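Local coordinates for MB2760 (Mycobacterium tuberculosis, PDB 2BNG), which hydrolyses long or bulky lipophilic epoxides such as 9,10-epoxystearic acid and cholesterol 5,6-oxide to diols, at least in vitro, at residues C[27-32]-C[72-77]; C[98-103]-C[135-140]. All coordinates share one frame; numbering follows the deposited sequence.

Contact 1 of 2, residues C[27-32]-C[72-77]; sequences ALQNED and GFEVKI
Gln-29 reaches strand residues 72-77 with CG anti to its own backbone N (chi1 175°) and CD continuing extended (chi2 162°), which carries the amide past Phe-73 to Val-75. There NE2 donates to Val-75 O at 2.9 Å. The acceptor is used in its carbonyl plane, on a lone pair, but the N-H...O angle of 134° shows a bent bond. OE1 of the same amide lies against the methylenes of Glu-74, 3.8 Å from CG. Further back along the chain, CG of Gln-29 packs on Phe-73 O, and its CA sends a CA-H...O contact to that oxygen at 3.4 Å.

The last turn of helix 13-30 lies on strand 72-83, an outermost strand of the curved mixed sheet in this NTF2-like fold of the limonene-1,2-epoxide hydrolase family. Glu-31 has positive phi, and a Schellman motif closes the last helical turn. The carbonyls near that end turn to water: one water donates to Leu-28 O and accepts from Phe-73 N, while a second donates to both Gln-29 O and Phe-73 O.

Leu-28 O also lies in the plane of the Phe-73 ring at its edge, 3.9 Å from CD2, and the CD2 atoms of Leu-28 and Phe-73 are in looser apolar contact at 4.4 Å. OE1 of Glu-74 reaches across the sheet to Arg-101 of strand 100-113. On the neighbouring strand, Asp-93, the probable catalytic proton donor, touches the side chain of Val-75.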
loop_
_atom_site.group_PDB
_atom_site.type_symbol
_atom_site.label_atom_id
_atom_site.label_comp_id
_atom_site.label_asym_id
_atom_site.label_seq_id
_atom_site.Cartn_x
_atom_site.Cartn_y
_atom_site.Cartn_z
ATOM N N ALA C 27 15.682 31.595 2.588
ATOM C CA ALA C 27 16.513 32.227 1.577
ATOM C C ALA C 27 17.799 32.806 2.153
ATOM O O ALA C 27 18.856 32.691 1.536
ATOM C CB ALA C 27 15.729 33.303 0.811
ATOM N N LEU C 28 17.709 33.420 3.334
ATOM C CA LEU C 28 18.880 33.925 4.049
ATOM C C LEU C 28 19.857 32.818 4.415
ATOM O O LEU C 28 21.066 32.938 4.203
ATOM C CB LEU C 28 18.469 34.595 5.345
ATOM C CG LEU C 28 18.015 36.034 5.416
ATOM C CD1 LEU C 28 17.689 36.293 6.881
ATOM C CD2 LEU C 28 19.085 36.992 4.910
ATOM N N GLN C 29 19.323 31.754 4.998
ATOM C CA GLN C 29 20.117 30.608 5.398
ATOM C C GLN C 29 20.777 29.991 4.155
ATOM O O GLN C 29 21.950 29.630 4.183
ATOM C CB GLN C 29 19.231 29.592 6.141
ATOM C CG GLN C 29 19.973 28.319 6.485
ATOM C CD GLN C 29 19.314 27.471 7.555
ATOM O OE1 GLN C 29 19.849 26.448 7.898
ATOM N NE2 GLN C 29 18.183 27.892 8.093
ATOM N N ASN C 30 20.025 29.916 3.058
ATOM C CA ASN C 30 20.486 29.251 1.835
ATOM C C ASN C 30 21.324 30.143 0.923
ATOM O O ASN C 30 21.833 29.687 -0.115
ATOM C CB ASN C 30 19.304 28.702 1.024
ATOM C CG ASN C 30 18.617 27.544 1.695
ATOM O OD1 ASN C 30 19.146 26.900 2.605
ATOM N ND2 ASN C 30 17.415 27.279 1.247
ATOM N N GLU C 31 21.437 31.417 1.293
ATOM C CA GLU C 31 22.187 32.404 0.496
ATOM C C GLU C 31 21.602 32.604 -0.896
ATOM O O GLU C 31 22.326 32.817 -1.874
ATOM C CB GLU C 31 23.674 32.054 0.423
ATOM C CG GLU C 31 24.365 32.298 1.729
ATOM C CD GLU C 31 25.750 31.738 1.745
ATOM O OE1 GLU C 31 26.263 31.335 0.719
ATOM O OE2 GLU C 31 26.372 31.694 2.784
ATOM N N ASP C 32 20.278 32.537 -0.965
ATOM C CA ASP C 32 19.541 32.622 -2.210
ATOM C C ASP C 32 19.141 34.091 -2.363
ATOM O O ASP C 32 18.012 34.512 -2.032
ATOM C CB ASP C 32 18.340 31.671 -2.149
ATOM C CG ASP C 32 17.385 31.816 -3.331
ATOM O OD1 ASP C 32 17.714 32.528 -4.311
ATOM O OD2 ASP C 32 16.279 31.211 -3.256
ATOM N N GLY C 72 27.879 33.360 7.799
ATOM C CA GLY C 72 26.745 32.529 7.403
ATOM C C GLY C 72 25.620 32.659 8.416
ATOM O O GLY C 72 25.855 33.018 9.581
ATOM N N PHE C 73 24.396 32.374 7.983
ATOM C CA PHE C 73 23.266 32.389 8.896
ATOM C C PHE C 73 22.584 31.041 8.930
ATOM O O PHE C 73 22.462 30.390 7.907
ATOM C CB PHE C 73 22.235 33.473 8.502
ATOM C CG PHE C 73 22.850 34.798 8.092
ATOM C CD1 PHE C 73 23.559 35.562 9.006
ATOM C CD2 PHE C 73 22.685 35.286 6.794
ATOM C CE1 PHE C 73 24.113 36.785 8.634
ATOM C CE2 PHE C 73 23.241 36.514 6.403
ATOM C CZ PHE C 73 23.955 37.260 7.326
ATOM N N GLU C 74 22.151 30.633 10.119
ATOM C CA GLU C 74 21.192 29.545 10.253
ATOM C C GLU C 74 19.936 30.024 10.987
ATOM O O GLU C 74 19.987 30.912 11.866
ATOM C CB GLU C 74 21.811 28.311 10.906
ATOM C CG GLU C 74 22.784 27.565 9.971
ATOM C CD GLU C 74 23.524 26.419 10.645
ATOM O OE1 GLU C 74 23.065 25.919 11.703
ATOM O OE2 GLU C 74 24.575 25.996 10.114
ATOM N N VAL C 75 18.797 29.472 10.586
ATOM C CA VAL C 75 17.534 29.860 11.167
ATOM C C VAL C 75 16.708 28.612 11.349
ATOM O O VAL C 75 16.522 27.824 10.439
ATOM C CB VAL C 75 16.761 30.891 10.308
ATOM C CG1 VAL C 75 15.449 31.287 11.006
ATOM C CG2 VAL C 75 17.621 32.149 10.046
ATOM N N LYS C 76 16.242 28.419 12.562
ATOM C CA LYS C 76 15.356 27.341 12.841
ATOM C C LYS C 76 14.125 27.988 13.471
ATOM O O LYS C 76 14.222 28.653 14.511
ATOM C CB LYS C 76 16.080 26.355 13.746
ATOM C CG LYS C 76 15.238 25.321 14.400
ATOM C CD LYS C 76 14.635 24.377 13.459
ATOM C CE LYS C 76 14.312 23.074 14.201
ATOM N NZ LYS C 76 12.981 22.549 13.937
ATOM N N ILE C 77 12.982 27.845 12.795
ATOM C CA ILE C 77 11.725 28.417 13.272
ATOM C C ILE C 77 11.007 27.350 14.085
ATOM O O ILE C 77 10.695 26.292 13.559
ATOM C CB ILE C 77 10.823 28.902 12.079
ATOM C CG1 ILE C 77 11.612 29.825 11.124
ATOM C CG2 ILE C 77 9.536 29.578 12.619
ATOM C CD1 ILE C 77 10.886 30.143 9.778
HETATM O O HOH W 1 23.786 32.619 5.285
HETATM O O HOH W 2 23.697 28.770 6.372
#

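Contact 2 of 2, residues C[98-103]-C[135-140]; sequences GPLRVQ and RGLVAL
Leu-100 and Gly-136 meet where CD1 of the leucine presses on the helix backbone, 3.5 Å from Gly-136 C. With CG anti to the backbone N (chi1 177°) and chi2 at 62°, CD1 is placed on the peptide that joins Gly-136 to Leu-137, and Leu-137 N is 3.7 Å from Leu-100 CD1. From the helix, Leu-137 answers with CD2, which lies 4.0 Å from Leu-100 CD1, although its own CB is directed away from the strand. Leu-140 approaches with CD1 alone: this methyl packs on Leu-100 CB and on CB and CG of Pro-99, whose ring and the Leu-140 side chain are set at a slant to one another. The same methyl of Leu-140 sits 3.3 Å from Pro-99 O.

The backbones come close at Gly-136, whose CA is 3.3 Å from Arg-101 O; the CA atoms of Gly-136 and Arg-101 are 5.1 Å apart. Strand 100-103 and helix 135-139 run roughly antiparallel at 152°, and the axes of these short segments approach to 7.0 Å. The end of helix 126-139 lies over the start of strand 100-113, packing on the sheet of the NTF2-like fold of the limonene-1,2-epoxide hydrolase family.

Arg-101 directs its guanidinium away from the helix. Its NE and NH2 both donate to Gln-103 OE1, side-on and close to the guanidinium plane.

Polar coupling between helix and strand runs through a water that donates to Gly-136 O at 2.7 Å and to Pro-99 O, which Lys-146 NZ also hydrogen-bonds, and accepts from Arg-101 N. The interface thus joins apolar methyl packing to a water-mediated link between backbones, while the charge of Arg-101 is probably balanced within the sheet by Glu-74 rather than by the helix.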
loop_
_atom_site.group_PDB
_atom_site.type_symbol
_atom_site.label_atom_id
_atom_site.label_comp_id
_atom_site.label_asym_id
_atom_site.label_seq_id
_atom_site.Cartn_x
_atom_site.Cartn_y
_atom_site.Cartn_z
ATOM N N GLY C 98 33.731 31.731 10.034
ATOM C CA GLY C 98 34.660 30.615 9.974
ATOM C C GLY C 98 34.257 29.507 10.940
ATOM O O GLY C 98 33.122 28.991 10.864
ATOM N N PRO C 99 35.167 29.149 11.884
ATOM C CA PRO C 99 34.901 28.026 12.799
ATOM C C PRO C 99 34.141 28.465 14.044
ATOM O O PRO C 99 33.756 27.616 14.844
ATOM C CB PRO C 99 36.300 27.546 13.188
ATOM C CG PRO C 99 37.175 28.822 13.114
ATOM C CD PRO C 99 36.485 29.784 12.142
ATOM N N LEU C 100 33.940 29.774 14.203
ATOM C CA LEU C 100 33.153 30.315 15.309
ATOM C C LEU C 100 31.647 30.296 15.007
ATOM O O LEU C 100 31.191 30.891 14.024
ATOM C CB LEU C 100 33.613 31.742 15.636
ATOM C CG LEU C 100 32.829 32.485 16.724
ATOM C CD1 LEU C 100 32.931 31.755 18.101
ATOM C CD2 LEU C 100 33.240 33.976 16.818
ATOM N N ARG C 101 30.879 29.613 15.853
ATOM C CA ARG C 101 29.432 29.576 15.709
ATOM C C ARG C 101 28.768 30.138 16.951
ATOM O O ARG C 101 29.026 29.670 18.064
ATOM C CB ARG C 101 28.963 28.148 15.459
ATOM C CG ARG C 101 27.462 27.954 15.543
ATOM C CD ARG C 101 27.152 26.477 15.493
ATOM N NE ARG C 101 25.723 26.285 15.344
ATOM C CZ ARG C 101 25.121 26.142 14.173
ATOM N NH1 ARG C 101 25.846 26.132 13.065
ATOM N NH2 ARG C 101 23.792 26.018 14.111
ATOM N N VAL C 102 27.939 31.162 16.759
ATOM C CA VAL C 102 27.264 31.833 17.861
ATOM C C VAL C 102 25.754 31.681 17.709
ATOM O O VAL C 102 25.143 32.199 16.773
ATOM C CB VAL C 102 27.631 33.347 17.940
ATOM C CG1 VAL C 102 26.912 34.024 19.113
ATOM C CG2 VAL C 102 29.152 33.545 18.039
ATOM N N GLN C 103 25.160 30.981 18.657
ATOM C CA GLN C 103 23.772 30.591 18.566
ATOM C C GLN C 103 22.964 31.219 19.699
ATOM O O GLN C 103 23.420 31.262 20.850
ATOM C CB GLN C 103 23.700 29.066 18.629
ATOM C CG GLN C 103 22.393 28.459 18.202
ATOM C CD GLN C 103 22.554 26.973 17.905
ATOM O OE1 GLN C 103 23.280 26.605 17.030
ATOM N NE2 GLN C 103 21.899 26.138 18.645
ATOM N N ARG C 135 30.092 29.969 24.518
ATOM C CA ARG C 135 30.018 28.614 24.052
ATOM C C ARG C 135 30.665 28.428 22.681
ATOM O O ARG C 135 31.288 27.401 22.424
ATOM C CB ARG C 135 28.590 28.176 23.980
ATOM C CG ARG C 135 28.567 26.739 24.011
ATOM C CD ARG C 135 27.271 26.292 23.723
ATOM N NE ARG C 135 27.294 24.905 23.334
ATOM C CZ ARG C 135 26.528 24.012 23.928
ATOM N NH1 ARG C 135 25.769 24.425 24.921
ATOM N NH2 ARG C 135 26.527 22.743 23.552
ATOM N N GLY C 136 30.501 29.423 21.814
ATOM C CA GLY C 136 31.157 29.424 20.520
ATOM C C GLY C 136 32.662 29.405 20.695
ATOM O O GLY C 136 33.373 28.583 20.093
ATOM N N LEU C 137 33.143 30.313 21.533
ATOM C CA LEU C 137 34.563 30.411 21.818
ATOM C C LEU C 137 35.130 29.140 22.448
ATOM O O LEU C 137 36.189 28.680 22.050
ATOM C CB LEU C 137 34.837 31.621 22.696
ATOM C CG LEU C 137 34.606 32.973 22.026
ATOM C CD1 LEU C 137 34.821 34.061 23.070
ATOM C CD2 LEU C 137 35.517 33.178 20.785
ATOM N N VAL C 138 34.413 28.571 23.408
ATOM C CA VAL C 138 34.825 27.313 24.020
ATOM C C VAL C 138 34.882 26.181 22.982
ATOM O O VAL C 138 35.829 25.376 22.982
ATOM C CB VAL C 138 33.924 26.913 25.219
ATOM C CG1 VAL C 138 34.143 25.459 25.598
ATOM C CG2 VAL C 138 34.194 27.821 26.424
ATOM N N ALA C 139 33.887 26.133 22.099
ATOM C CA ALA C 139 33.805 25.066 21.103
ATOM C C ALA C 139 34.933 25.143 20.053
ATOM O O ALA C 139 35.288 24.148 19.442
ATOM C CB ALA C 139 32.458 25.063 20.449
ATOM N N LEU C 140 35.496 26.322 19.874
ATOM C CA LEU C 140 36.676 26.572 19.055
ATOM C C LEU C 140 37.891 25.759 19.470
ATOM O O LEU C 140 38.823 25.558 18.684
ATOM C CB LEU C 140 37.071 28.035 19.199
ATOM C CG LEU C 140 37.111 28.984 18.015
ATOM C CD1 LEU C 140 35.945 28.731 17.097
ATOM C CD2 LEU C 140 37.146 30.417 18.517
HETATM O O HOH W 3 32.272 27.879 17.704
#

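How the contacts relate
Contact 1 and contact 2 lie in series along the chain, the first closing before the second opens, and their centres are about 18 Å apart. Both reach the same mixed sheet: contact 1 sets helix 13-30 on the outermost strand 72-83, and contact 2 sets helix 126-139 on strand 100-113, with strand 86-97 lying between these two strands. A salt bridge spans that middle strand directly, Glu-74 OE1 to Arg-101 NH2 at 2.5 Å. Asp-93, the probable proton donor, is close to contact 1 and farther from contact 2; the two helices thus pack on the strands on either side of 86-97, which carries it.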